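Local coordinates for rhamnose ABC transporter, rhamnose-binding protein (Actinomyces odontolyticus ATCC 17982, PDB 5BQ3) that probably binds rhamnose or a related sugar and hands it to a membrane-bound ABC transporter for uptake, at residues G288-E293 and R306-N311; A191-D196 and Q207-A212; T140-V145 and D176-N181; G48-A53 and A59-V64. All blocks are in the same frame, centred on the assembly; numbering follows the deposited sequence.

Contact 1 of 4, residues G288-E293 and R306-N311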
loop_
_atom_site.group_PDB
_atom_site.type_symbol
_atom_site.label_atom_id
_atom_site.label_comp_id
_atom_site.label_asym_id
_atom_site.label_seq_id
_atom_site.Cartn_x
_atom_site.Cartn_y
_atom_site.Cartn_z
ATOM N N GLY A 288 -25.245 -9.154 6.424
ATOM C CA GLY A 288 -25.273 -10.030 7.590
ATOM C C GLY A 288 -24.562 -11.353 7.389
ATOM O O GLY A 288 -24.713 -12.261 8.211
ATOM N N ALA A 289 -23.775 -11.471 6.294
ATOM C CA ALA A 289 -23.009 -12.670 5.942
ATOM C C ALA A 289 -21.870 -12.916 6.934
ATOM O O ALA A 289 -21.548 -14.071 7.218
ATOM C CB ALA A 289 -22.454 -12.538 4.532
ATOM N N ILE A 290 -21.266 -11.831 7.454
ATOM C CA ILE A 290 -20.172 -11.863 8.431
ATOM C C ILE A 290 -20.439 -10.842 9.544
ATOM O O ILE A 290 -21.009 -9.777 9.287
ATOM C CB ILE A 290 -18.767 -11.648 7.789
ATOM C CG1 ILE A 290 -18.721 -10.392 6.888
ATOM C CG2 ILE A 290 -18.296 -12.900 7.047
ATOM C CD1 ILE A 290 -17.367 -9.718 6.750
ATOM N N LYS A 291 -20.021 -11.175 10.772
ATOM C CA LYS A 291 -20.166 -10.315 11.950
ATOM C C LYS A 291 -18.952 -9.384 12.089
ATOM O O LYS A 291 -19.032 -8.356 12.767
ATOM C CB LYS A 291 -20.340 -11.166 13.224
ATOM C CG LYS A 291 -21.619 -12.000 13.257
ATOM C CD LYS A 291 -21.531 -13.101 14.301
ATOM C CE LYS A 291 -22.722 -14.026 14.270
ATOM N NZ LYS A 291 -22.573 -15.145 15.239
ATOM N N GLY A 292 -17.853 -9.756 11.436
ATOM C CA GLY A 292 -16.589 -9.024 11.461
ATOM C C GLY A 292 -15.603 -9.605 12.454
ATOM O O GLY A 292 -14.696 -8.905 12.912
ATOM N N GLU A 293 -15.780 -10.898 12.785
ATOM C CA GLU A 293 -14.956 -11.642 13.736
ATOM C C GLU A 293 -13.745 -12.290 13.059
ATOM O O GLU A 293 -13.768 -12.551 11.854
ATOM C CB GLU A 293 -15.800 -12.718 14.438
ATOM C CG GLU A 293 -16.746 -12.162 15.492
ATOM C CD GLU A 293 -17.916 -13.045 15.881
ATOM O OE1 GLU A 293 -17.813 -14.288 15.747
ATOM O OE2 GLU A 293 -18.937 -12.489 16.350
ATOM N N ARG A 306 -11.664 -14.258 1.019
ATOM C CA ARG A 306 -10.687 -13.652 1.934
ATOM C C ARG A 306 -11.063 -13.961 3.382
ATOM O O ARG A 306 -12.250 -14.021 3.701
ATOM C CB ARG A 306 -10.586 -12.124 1.732
ATOM C CG ARG A 306 -9.969 -11.662 0.410
ATOM C CD ARG A 306 -8.496 -12.022 0.255
ATOM N NE ARG A 306 -7.894 -11.391 -0.922
ATOM C CZ ARG A 306 -7.985 -11.859 -2.165
ATOM N NH1 ARG A 306 -8.663 -12.970 -2.417
ATOM N NH2 ARG A 306 -7.402 -11.214 -3.165
ATOM N N THR A 307 -10.059 -14.141 4.254
ATOM C CA THR A 307 -10.260 -14.435 5.676
ATOM C C THR A 307 -9.924 -13.196 6.524
ATOM O O THR A 307 -8.947 -12.497 6.243
ATOM C CB THR A 307 -9.423 -15.669 6.096
ATOM O OG1 THR A 307 -9.780 -16.777 5.275
ATOM C CG2 THR A 307 -9.630 -16.071 7.556
ATOM N N ILE A 308 -10.741 -12.942 7.564
ATOM C CA ILE A 308 -10.530 -11.856 8.521
ATOM C C ILE A 308 -9.497 -12.360 9.535
ATOM O O ILE A 308 -9.752 -13.333 10.250
ATOM C CB ILE A 308 -11.863 -11.387 9.184
ATOM C CG1 ILE A 308 -12.869 -10.886 8.126
ATOM C CG2 ILE A 308 -11.606 -10.317 10.255
ATOM C CD1 ILE A 308 -14.317 -11.056 8.489
ATOM N N GLY A 309 -8.332 -11.724 9.541
ATOM C CA GLY A 309 -7.231 -12.075 10.429
ATOM C C GLY A 309 -7.282 -11.352 11.758
ATOM O O GLY A 309 -8.328 -10.816 12.136
ATOM N N GLU A 310 -6.145 -11.337 12.474
ATOM C CA GLU A 310 -5.997 -10.686 13.780
ATOM C C GLU A 310 -6.171 -9.161 13.651
ATOM O O GLU A 310 -5.797 -8.579 12.629
ATOM C CB GLU A 310 -4.650 -11.045 14.450
ATOM C CG GLU A 310 -3.398 -10.697 13.651
ATOM C CD GLU A 310 -2.866 -11.796 12.748
ATOM O OE1 GLU A 310 -3.559 -12.157 11.768
ATOM O OE2 GLU A 310 -1.733 -12.269 12.999
ATOM N N ASN A 311 -6.776 -8.541 14.691
ATOM C CA ASN A 311 -7.094 -7.108 14.810
ATOM C C ASN A 311 -8.070 -6.674 13.683
ATOM O O ASN A 311 -7.971 -5.556 13.164
ATOM C CB ASN A 311 -5.808 -6.245 14.840
ATOM C CG ASN A 311 -5.992 -4.846 15.383
ATOM O OD1 ASN A 311 -6.482 -4.638 16.502
ATOM N ND2 ASN A 311 -5.574 -3.854 14.607
#

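Contact 2 of 4, residues A191-D196 and Q207-A212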
loop_
_atom_site.group_PDB
_atom_site.type_symbol
_atom_site.label_atom_id
_atom_site.label_comp_id
_atom_site.label_asym_id
_atom_site.label_seq_id
_atom_site.Cartn_x
_atom_site.Cartn_y
_atom_site.Cartn_z
ATOM N N ALA A 191 25.288 -0.546 4.076
ATOM C CA ALA A 191 24.886 0.833 4.354
ATOM C C ALA A 191 23.375 0.977 4.539
ATOM O O ALA A 191 22.597 0.231 3.940
ATOM C CB ALA A 191 25.350 1.755 3.235
ATOM N N LYS A 192 22.973 1.963 5.363
ATOM C CA LYS A 192 21.589 2.336 5.656
ATOM C C LYS A 192 21.493 3.862 5.666
ATOM O O LYS A 192 21.784 4.501 6.684
ATOM C CB LYS A 192 21.109 1.727 6.986
ATOM C CG LYS A 192 20.705 0.260 6.896
ATOM C CD LYS A 192 19.530 -0.066 7.819
ATOM C CE LYS A 192 19.947 -0.420 9.219
ATOM N NZ LYS A 192 18.775 -0.517 10.126
ATOM N N VAL A 193 21.143 4.449 4.508
ATOM C CA VAL A 193 21.029 5.902 4.333
ATOM C C VAL A 193 19.554 6.325 4.288
ATOM O O VAL A 193 18.684 5.502 3.998
ATOM C CB VAL A 193 21.816 6.440 3.112
ATOM C CG1 VAL A 193 23.320 6.338 3.342
ATOM C CG2 VAL A 193 21.404 5.746 1.816
ATOM N N TYR A 194 19.281 7.610 4.582
ATOM C CA TYR A 194 17.921 8.138 4.639
ATOM C C TYR A 194 17.742 9.359 3.729
ATOM O O TYR A 194 18.421 10.377 3.895
ATOM C CB TYR A 194 17.541 8.463 6.096
ATOM C CG TYR A 194 17.645 7.260 7.011
ATOM C CD1 TYR A 194 16.655 6.280 7.023
ATOM C CD2 TYR A 194 18.753 7.075 7.832
ATOM C CE1 TYR A 194 16.761 5.152 7.836
ATOM C CE2 TYR A 194 18.872 5.952 8.650
ATOM C CZ TYR A 194 17.870 4.993 8.650
ATOM O OH TYR A 194 17.972 3.885 9.457
ATOM N N GLY A 195 16.830 9.221 2.768
ATOM C CA GLY A 195 16.495 10.252 1.790
ATOM C C GLY A 195 15.404 11.209 2.231
ATOM O O GLY A 195 15.108 12.176 1.524
ATOM N N ASP A 196 14.785 10.927 3.401
ATOM C CA ASP A 196 13.732 11.701 4.069
ATOM C C ASP A 196 12.501 11.986 3.169
ATOM O O ASP A 196 11.836 13.007 3.358
ATOM C CB ASP A 196 14.307 13.019 4.641
ATOM C CG ASP A 196 15.414 12.839 5.669
ATOM O OD1 ASP A 196 15.332 11.881 6.475
ATOM O OD2 ASP A 196 16.342 13.672 5.690
ATOM N N GLN A 207 24.219 9.414 -4.445
ATOM C CA GLN A 207 25.491 9.901 -4.985
ATOM C C GLN A 207 26.634 9.578 -4.009
ATOM O O GLN A 207 27.666 9.054 -4.433
ATOM C CB GLN A 207 25.404 11.414 -5.259
ATOM C CG GLN A 207 26.554 11.969 -6.102
ATOM C CD GLN A 207 26.434 13.446 -6.409
ATOM O OE1 GLN A 207 25.511 14.145 -5.966
ATOM N NE2 GLN A 207 27.379 13.957 -7.181
ATOM N N GLY A 208 26.416 9.863 -2.722
ATOM C CA GLY A 208 27.368 9.600 -1.647
ATOM C C GLY A 208 27.523 8.126 -1.323
ATOM O O GLY A 208 28.580 7.706 -0.843
ATOM N N LEU A 209 26.465 7.334 -1.591
ATOM C CA LEU A 209 26.404 5.886 -1.380
ATOM C C LEU A 209 27.427 5.163 -2.264
ATOM O O LEU A 209 28.119 4.267 -1.782
ATOM C CB LEU A 209 24.977 5.392 -1.691
ATOM C CG LEU A 209 24.482 4.098 -1.048
ATOM C CD1 LEU A 209 24.540 4.165 0.468
ATOM C CD2 LEU A 209 23.055 3.818 -1.468
ATOM N N LEU A 210 27.541 5.576 -3.543
ATOM C CA LEU A 210 28.485 5.006 -4.503
ATOM C C LEU A 210 29.896 5.562 -4.280
ATOM O O LEU A 210 30.864 4.956 -4.738
ATOM C CB LEU A 210 28.024 5.254 -5.958
ATOM C CG LEU A 210 27.090 4.212 -6.631
ATOM C CD1 LEU A 210 27.659 2.796 -6.584
ATOM C CD2 LEU A 210 25.670 4.270 -6.095
ATOM N N GLN A 211 30.014 6.702 -3.571
ATOM C CA GLN A 211 31.295 7.322 -3.229
ATOM C C GLN A 211 31.940 6.577 -2.056
ATOM O O GLN A 211 33.141 6.309 -2.094
ATOM C CB GLN A 211 31.115 8.812 -2.896
ATOM C CG GLN A 211 31.005 9.704 -4.133
ATOM C CD GLN A 211 30.615 11.139 -3.842
ATOM O OE1 GLN A 211 30.504 11.580 -2.688
ATOM N NE2 GLN A 211 30.396 11.908 -4.899
ATOM N N ALA A 212 31.134 6.226 -1.032
ATOM C CA ALA A 212 31.564 5.502 0.168
ATOM C C ALA A 212 31.643 3.991 -0.070
ATOM O O ALA A 212 32.459 3.321 0.563
ATOM C CB ALA A 212 30.617 5.797 1.320
#

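Contact 3 of 4, residues T140-V145 and D176-N181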
loop_
_atom_site.group_PDB
_atom_site.type_symbol
_atom_site.label_atom_id
_atom_site.label_comp_id
_atom_site.label_asym_id
_atom_site.label_seq_id
_atom_site.Cartn_x
_atom_site.Cartn_y
_atom_site.Cartn_z
ATOM N N THR A 140 9.472 -10.063 -0.395
ATOM C CA THR A 140 9.394 -9.706 -1.818
ATOM C C THR A 140 10.660 -8.964 -2.238
ATOM O O THR A 140 11.274 -9.346 -3.233
ATOM C CB THR A 140 8.121 -8.885 -2.096
ATOM O OG1 THR A 140 6.988 -9.635 -1.656
ATOM C CG2 THR A 140 7.956 -8.519 -3.574
HETATM N N MSE A 141 11.073 -7.948 -1.453
HETATM C CA MSE A 141 12.267 -7.144 -1.698
HETATM C C MSE A 141 13.549 -7.981 -1.628
HETATM O O MSE A 141 14.357 -7.896 -2.552
HETATM C CB MSE A 141 12.328 -5.969 -0.735
HETATM C CG MSE A 141 11.247 -4.945 -1.041
HETATM SE SE MSE A 141 11.594 -3.230 -0.286
HETATM C CE MSE A 141 11.284 -3.667 1.634
ATOM N N LEU A 142 13.704 -8.836 -0.591
ATOM C CA LEU A 142 14.860 -9.731 -0.460
ATOM C C LEU A 142 14.927 -10.733 -1.614
ATOM O O LEU A 142 16.023 -11.057 -2.059
ATOM C CB LEU A 142 14.825 -10.491 0.868
ATOM C CG LEU A 142 15.200 -9.717 2.120
ATOM C CD1 LEU A 142 14.701 -10.439 3.342
ATOM C CD2 LEU A 142 16.699 -9.491 2.210
ATOM N N ASP A 143 13.758 -11.212 -2.101
ATOM C CA ASP A 143 13.653 -12.149 -3.227
ATOM C C ASP A 143 14.152 -11.510 -4.522
ATOM O O ASP A 143 14.857 -12.168 -5.276
ATOM C CB ASP A 143 12.204 -12.636 -3.409
ATOM C CG ASP A 143 11.822 -13.887 -2.635
ATOM O OD1 ASP A 143 12.569 -14.267 -1.709
ATOM O OD2 ASP A 143 10.765 -14.477 -2.947
HETATM N N MSE A 144 13.783 -10.233 -4.772
HETATM C CA MSE A 144 14.187 -9.456 -5.951
HETATM C C MSE A 144 15.680 -9.133 -5.894
HETATM O O MSE A 144 16.352 -9.215 -6.922
HETATM C CB MSE A 144 13.364 -8.161 -6.070
HETATM C CG MSE A 144 11.870 -8.412 -6.318
HETATM SE SE MSE A 144 10.819 -6.813 -6.677
HETATM C CE MSE A 144 11.095 -5.838 -5.031
ATOM N N VAL A 145 16.202 -8.794 -4.690
ATOM C CA VAL A 145 17.620 -8.485 -4.466
ATOM C C VAL A 145 18.448 -9.724 -4.772
ATOM O O VAL A 145 19.281 -9.679 -5.672
ATOM C CB VAL A 145 17.902 -7.952 -3.036
ATOM C CG1 VAL A 145 19.394 -7.769 -2.795
ATOM C CG2 VAL A 145 17.179 -6.646 -2.790
ATOM N N ASP A 176 16.285 -9.427 9.967
ATOM C CA ASP A 176 15.991 -10.665 10.693
ATOM C C ASP A 176 16.068 -11.889 9.770
ATOM O O ASP A 176 16.554 -12.938 10.190
ATOM C CB ASP A 176 14.594 -10.597 11.348
ATOM C CG ASP A 176 14.443 -9.620 12.505
ATOM O OD1 ASP A 176 15.468 -9.295 13.153
ATOM O OD2 ASP A 176 13.294 -9.206 12.785
ATOM N N GLU A 177 15.576 -11.749 8.522
ATOM C CA GLU A 177 15.562 -12.799 7.502
ATOM C C GLU A 177 16.968 -13.107 6.990
ATOM O O GLU A 177 17.267 -14.266 6.710
ATOM C CB GLU A 177 14.654 -12.402 6.332
ATOM C CG GLU A 177 13.168 -12.599 6.591
ATOM C CD GLU A 177 12.648 -14.024 6.547
ATOM O OE1 GLU A 177 13.227 -14.858 5.816
ATOM O OE2 GLU A 177 11.628 -14.296 7.219
ATOM N N ILE A 178 17.831 -12.079 6.877
ATOM C CA ILE A 178 19.226 -12.223 6.439
ATOM C C ILE A 178 20.002 -13.049 7.490
ATOM O O ILE A 178 20.782 -13.930 7.122
ATOM C CB ILE A 178 19.862 -10.824 6.171
ATOM C CG1 ILE A 178 19.315 -10.229 4.856
ATOM C CG2 ILE A 178 21.402 -10.876 6.153
ATOM C CD1 ILE A 178 19.381 -8.714 4.736
ATOM N N ALA A 179 19.751 -12.783 8.785
ATOM C CA ALA A 179 20.392 -13.474 9.902
ATOM C C ALA A 179 19.845 -14.895 10.102
ATOM O O ALA A 179 20.607 -15.780 10.501
ATOM C CB ALA A 179 20.213 -12.671 11.179
ATOM N N SER A 180 18.542 -15.110 9.831
ATOM C CA SER A 180 17.885 -16.402 10.028
ATOM C C SER A 180 17.870 -17.288 8.758
ATOM O O SER A 180 18.552 -18.314 8.739
ATOM C CB SER A 180 16.465 -16.217 10.562
ATOM O OG SER A 180 15.642 -15.480 9.673
ATOM N N ASN A 181 17.088 -16.911 7.724
ATOM C CA ASN A 181 16.921 -17.679 6.484
ATOM C C ASN A 181 18.234 -17.836 5.709
ATOM O O ASN A 181 18.927 -16.849 5.456
ATOM C CB ASN A 181 15.858 -17.025 5.591
ATOM C CG ASN A 181 15.118 -17.967 4.672
ATOM O OD1 ASN A 181 15.682 -18.910 4.098
ATOM N ND2 ASN A 181 13.835 -17.697 4.476
#

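Contact 4 of 4, residues G48-A53 and A59-V64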
loop_
_atom_site.group_PDB
_atom_site.type_symbol
_atom_site.label_atom_id
_atom_site.label_comp_id
_atom_site.label_asym_id
_atom_site.label_seq_id
_atom_site.Cartn_x
_atom_site.Cartn_y
_atom_site.Cartn_z
ATOM N N GLY A 48 -11.814 1.276 -8.344
ATOM C CA GLY A 48 -11.970 -0.153 -8.088
ATOM C C GLY A 48 -13.100 -0.438 -7.117
ATOM O O GLY A 48 -13.774 -1.467 -7.224
ATOM N N GLY A 49 -13.305 0.490 -6.180
ATOM C CA GLY A 49 -14.356 0.432 -5.174
ATOM C C GLY A 49 -15.730 0.648 -5.765
ATOM O O GLY A 49 -16.674 -0.070 -5.420
ATOM N N LYS A 50 -15.844 1.649 -6.663
ATOM C CA LYS A 50 -17.079 2.003 -7.373
ATOM C C LYS A 50 -17.497 0.877 -8.319
ATOM O O LYS A 50 -18.681 0.547 -8.380
ATOM C CB LYS A 50 -16.913 3.315 -8.160
ATOM C CG LYS A 50 -16.806 4.569 -7.292
ATOM C CD LYS A 50 -16.920 5.858 -8.112
ATOM C CE LYS A 50 -15.636 6.257 -8.800
ATOM N NZ LYS A 50 -15.816 7.463 -9.648
ATOM N N ASN A 51 -16.525 0.284 -9.042
ATOM C CA ASN A 51 -16.763 -0.818 -9.975
ATOM C C ASN A 51 -17.265 -2.059 -9.232
ATOM O O ASN A 51 -18.184 -2.715 -9.719
ATOM C CB ASN A 51 -15.506 -1.131 -10.786
ATOM C CG ASN A 51 -15.425 -0.392 -12.104
ATOM O OD1 ASN A 51 -15.673 0.819 -12.200
ATOM N ND2 ASN A 51 -15.054 -1.107 -13.153
ATOM N N ALA A 52 -16.701 -2.346 -8.039
ATOM C CA ALA A 52 -17.120 -3.465 -7.192
ATOM C C ALA A 52 -18.536 -3.236 -6.652
ATOM O O ALA A 52 -19.354 -4.151 -6.706
ATOM C CB ALA A 52 -16.145 -3.653 -6.048
ATOM N N ALA A 53 -18.834 -2.003 -6.181
ATOM C CA ALA A 53 -20.139 -1.592 -5.647
ATOM C C ALA A 53 -21.254 -1.714 -6.697
ATOM O O ALA A 53 -22.388 -2.043 -6.345
ATOM C CB ALA A 53 -20.066 -0.165 -5.125
ATOM N N ALA A 59 -27.652 0.585 -4.097
ATOM C CA ALA A 59 -28.628 1.578 -4.561
ATOM C C ALA A 59 -27.964 2.933 -4.827
ATOM O O ALA A 59 -28.261 3.564 -5.840
ATOM C CB ALA A 59 -29.745 1.733 -3.543
ATOM N N GLU A 60 -27.058 3.368 -3.927
ATOM C CA GLU A 60 -26.323 4.632 -4.042
ATOM C C GLU A 60 -24.833 4.406 -3.811
ATOM O O GLU A 60 -24.448 3.766 -2.829
ATOM C CB GLU A 60 -26.858 5.683 -3.054
ATOM C CG GLU A 60 -28.255 6.191 -3.361
ATOM C CD GLU A 60 -29.096 6.469 -2.131
ATOM O OE1 GLU A 60 -28.779 7.431 -1.393
ATOM O OE2 GLU A 60 -30.079 5.727 -1.906
ATOM N N VAL A 61 -23.999 4.905 -4.736
ATOM C CA VAL A 61 -22.536 4.810 -4.670
ATOM C C VAL A 61 -22.000 6.240 -4.771
ATOM O O VAL A 61 -22.166 6.888 -5.808
ATOM C CB VAL A 61 -21.930 3.858 -5.745
ATOM C CG1 VAL A 61 -20.433 3.657 -5.523
ATOM C CG2 VAL A 61 -22.649 2.510 -5.778
ATOM N N ASN A 62 -21.400 6.746 -3.677
ATOM C CA ASN A 62 -20.892 8.116 -3.617
ATOM C C ASN A 62 -19.428 8.185 -3.180
ATOM O O ASN A 62 -18.924 7.270 -2.533
ATOM C CB ASN A 62 -21.748 8.963 -2.661
ATOM C CG ASN A 62 -23.231 8.902 -2.931
ATOM O OD1 ASN A 62 -23.985 8.224 -2.221
ATOM N ND2 ASN A 62 -23.681 9.599 -3.968
ATOM N N VAL A 63 -18.750 9.284 -3.551
ATOM C CA VAL A 63 -17.366 9.577 -3.185
ATOM C C VAL A 63 -17.326 11.027 -2.685
ATOM O O VAL A 63 -17.551 11.955 -3.465
ATOM C CB VAL A 63 -16.343 9.310 -4.332
ATOM C CG1 VAL A 63 -14.940 9.775 -3.947
ATOM C CG2 VAL A 63 -16.321 7.835 -4.728
ATOM N N VAL A 64 -17.095 11.209 -1.376
ATOM C CA VAL A 64 -16.991 12.524 -0.730
ATOM C C VAL A 64 -15.645 12.601 -0.001
ATOM O O VAL A 64 -15.089 11.566 0.360
ATOM C CB VAL A 64 -18.182 12.877 0.211
ATOM C CG1 VAL A 64 -19.499 12.948 -0.554
ATOM C CG2 VAL A 64 -18.285 11.925 1.401
#

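Contact 1 of 4, residues G288-E293 and R306-N311
Ile-308 carries this contact almost alone, driving its side chain against the loop of Gly-288 to Glu-293. Its CD1 meets CD1 of Ile-290 at 3.8 Å, the two side chains crossing obliquely. CD1 of Ile-308 also lies 4.3 Å from CA of Gly-292. Closest to its own backbone, CB and CG2 of Ile-308 both come to 3.5 Å from O of Glu-293, so that this carbonyl rests against the branch point. With CG1 of Ile-308 beside its backbone N (chi1 -59°), the longer branch is directed at Ile-290 while CG2, anti to the backbone N, stays against O of Glu-293. The loop follows helix 271-287 and leads into strand 297-299, which pairs antiparallel with strand 305-307 in a small two-stranded sheet. Ile-308 bonds through its backbone to Gly-295 and Glu-296; its side chain also touches Val-314 of the six-stranded parallel sheet, while Ile-290 packs on Ala-284 and Leu-285 of the helix. The outer side is looser: the side chain of Glu-293 leaves the contact and is solvent-exposed, only its backbone taking part. OE1 of Glu-296 receives hydrogen bonds from the backbone N atoms of Gly-292 and Glu-293, pinning the loop beside the apolar pair.

Contact 2 of 4, residues A191-D196 and Q207-A212
No ring, amide or carboxylate plane enters the contact of Ala-191, Val-193 and Leu-209; the flat element here is the strand itself, and Leu-209 lies over one of its faces. Ala-191 and Val-193, two residues apart, direct their side chains to this face, whereas Lys-192 between them points the opposite way. CD1 of Leu-209 does most of the touching. CD1 of Leu-209 sits 3.8 Å from both CB of Ala-191 and CG2 of Val-193, a methyl resting between two residues of the strand. CG1 of Val-193 is also 3.8 Å from CD1 of Leu-209, so both valine branches face it. The second methyl, CD2 of Leu-209, is more peripheral, at 4.2 Å from CG2 of Val-193. Leu-209 reaches this far because its CG stands opposite the backbone N (chi1 -156°), which carries the forked end from the helix toward the strand. Strand 187-194 is an outermost strand of the four-stranded parallel sheet, and helix 199-212 leads on to strand 218-221 beyond the central neighbour 153-159. The helix therefore belongs to a beta-alpha-beta crossover, and Leu-209 also touches Ala-156 of the bridged strand. With no hydrogen bond or charge pair between the segments, the chemistry implies that they are held to each other by apolar and van der Waals contact, without a directional polar link.

Contact 3 of 4, residues T140-V145 and D176-N181
Two helical segments face each other, on helices 134-149 and 165-180, the nearest CA atoms being those of Leu-142 and Ile-178 at 8.5 Å. Between them stands Leu-142, whose two methyls divide the work. CD1 of Leu-142 lies 3.6 Å from CB of Glu-177 and touches only the aliphatic base of that residue. CD2 of Leu-142 takes Ile-178 instead, 3.8 Å from both CD1 and CG1 of Ile-178, so the leucine fork straddles neighbouring residues of the other helix. The two helices are separated in sequence by strand 153-159 of the second lobe's parallel sheet, in the alternating beta-alpha pattern of periplasmic binding proteins. Leu-142 and Ile-178 both rest on Ile-187 of strand 187-194, which joins the interface to the sheet. The polar end of Glu-177 turns off from the apolar pair through a bend at chi2 (-75°). OE2 of Glu-177 forms a salt bridge with Lys-135, while OE1 of Glu-177 accepts from ND2 of Asn-181 at 3.2 Å; the donor comes nearly along the C-O axis, and OE1 of Glu-177 lies near the amide plane of Asn-181. Two partners thus hold the carboxylate. Nearby, O of Asp-176 accepts twice from Ser-180, from N of Ser-180 at 3.0 Å and from OG of Ser-180 at 2.7 Å, the two donors approaching opposite faces of the carbonyl plane.

Contact 4 of 4, residues G48-A53 and A59-V64
Helix 48-53 runs almost antiparallel to strand 60-63, at 174°, their axes coming within 9.3 Å and the nearest CA atoms, those of Lys-50 and Val-61, lying 6.7 Å apart. Strand alternation sends Val-61 and Val-63 toward the helix and Asn-62 away from it. Val-61 is met by two helix residues about one turn apart. CG2 of Val-61 lies 3.8 Å from CB of Ala-53, and CG1 of Val-61 sits between that same CB of Ala-53, at 3.9 Å, and CG of Lys-50, at 4.1 Å. This double reach follows from chi1 of Val-61 (-173°), which puts CG1 opposite the backbone N and leaves CG2 beside it. The pairing belongs to a classic beta-alpha-beta unit, strand 29-33, helix 40-56 and strand 60-63, in which the helix links two neighbouring parallel strands. Strand 60-63 is an outermost strand of the six-stranded sheet; Asn-62 bonds through its backbone to Ile-30 and Phe-32, and Ala-53 also packs on Ile-30. Farther along the strand, the aliphatic chain of Lys-50 lies across Val-63 at about a right angle, CD of Lys-50 being 4.0 Å from CG2 of Val-63. Here the contact thins out toward solvent, for Lys-50 is exposed while Ala-53 is buried, and only the methylenes of the lysine contribute to the apolar surface.

In the fold
From the N terminus the chain closes contact 4 first, fastening helix 40-56 to the outermost strand 60-63 of the first lobe. After strand 127-130 it enters the second lobe, where contact 3 brings together helices 134-149 and 165-180, and contact 2 sets helix 199-212 on strand 187-194. Helix 271-287 returns to the first lobe, where contact 1 closes the loop around the two-stranded sheet. All four follow in series, without nesting or crossing. Contacts 2 and 3 have centres 20 Å apart, and helix 165-180 of contact 3 leads directly into strand 187-194 of contact 2; contacts 1 and 4, centres 21 Å apart, belong to the other lobe, contacts 2 and 4 lying on opposite sides of the chain's centre.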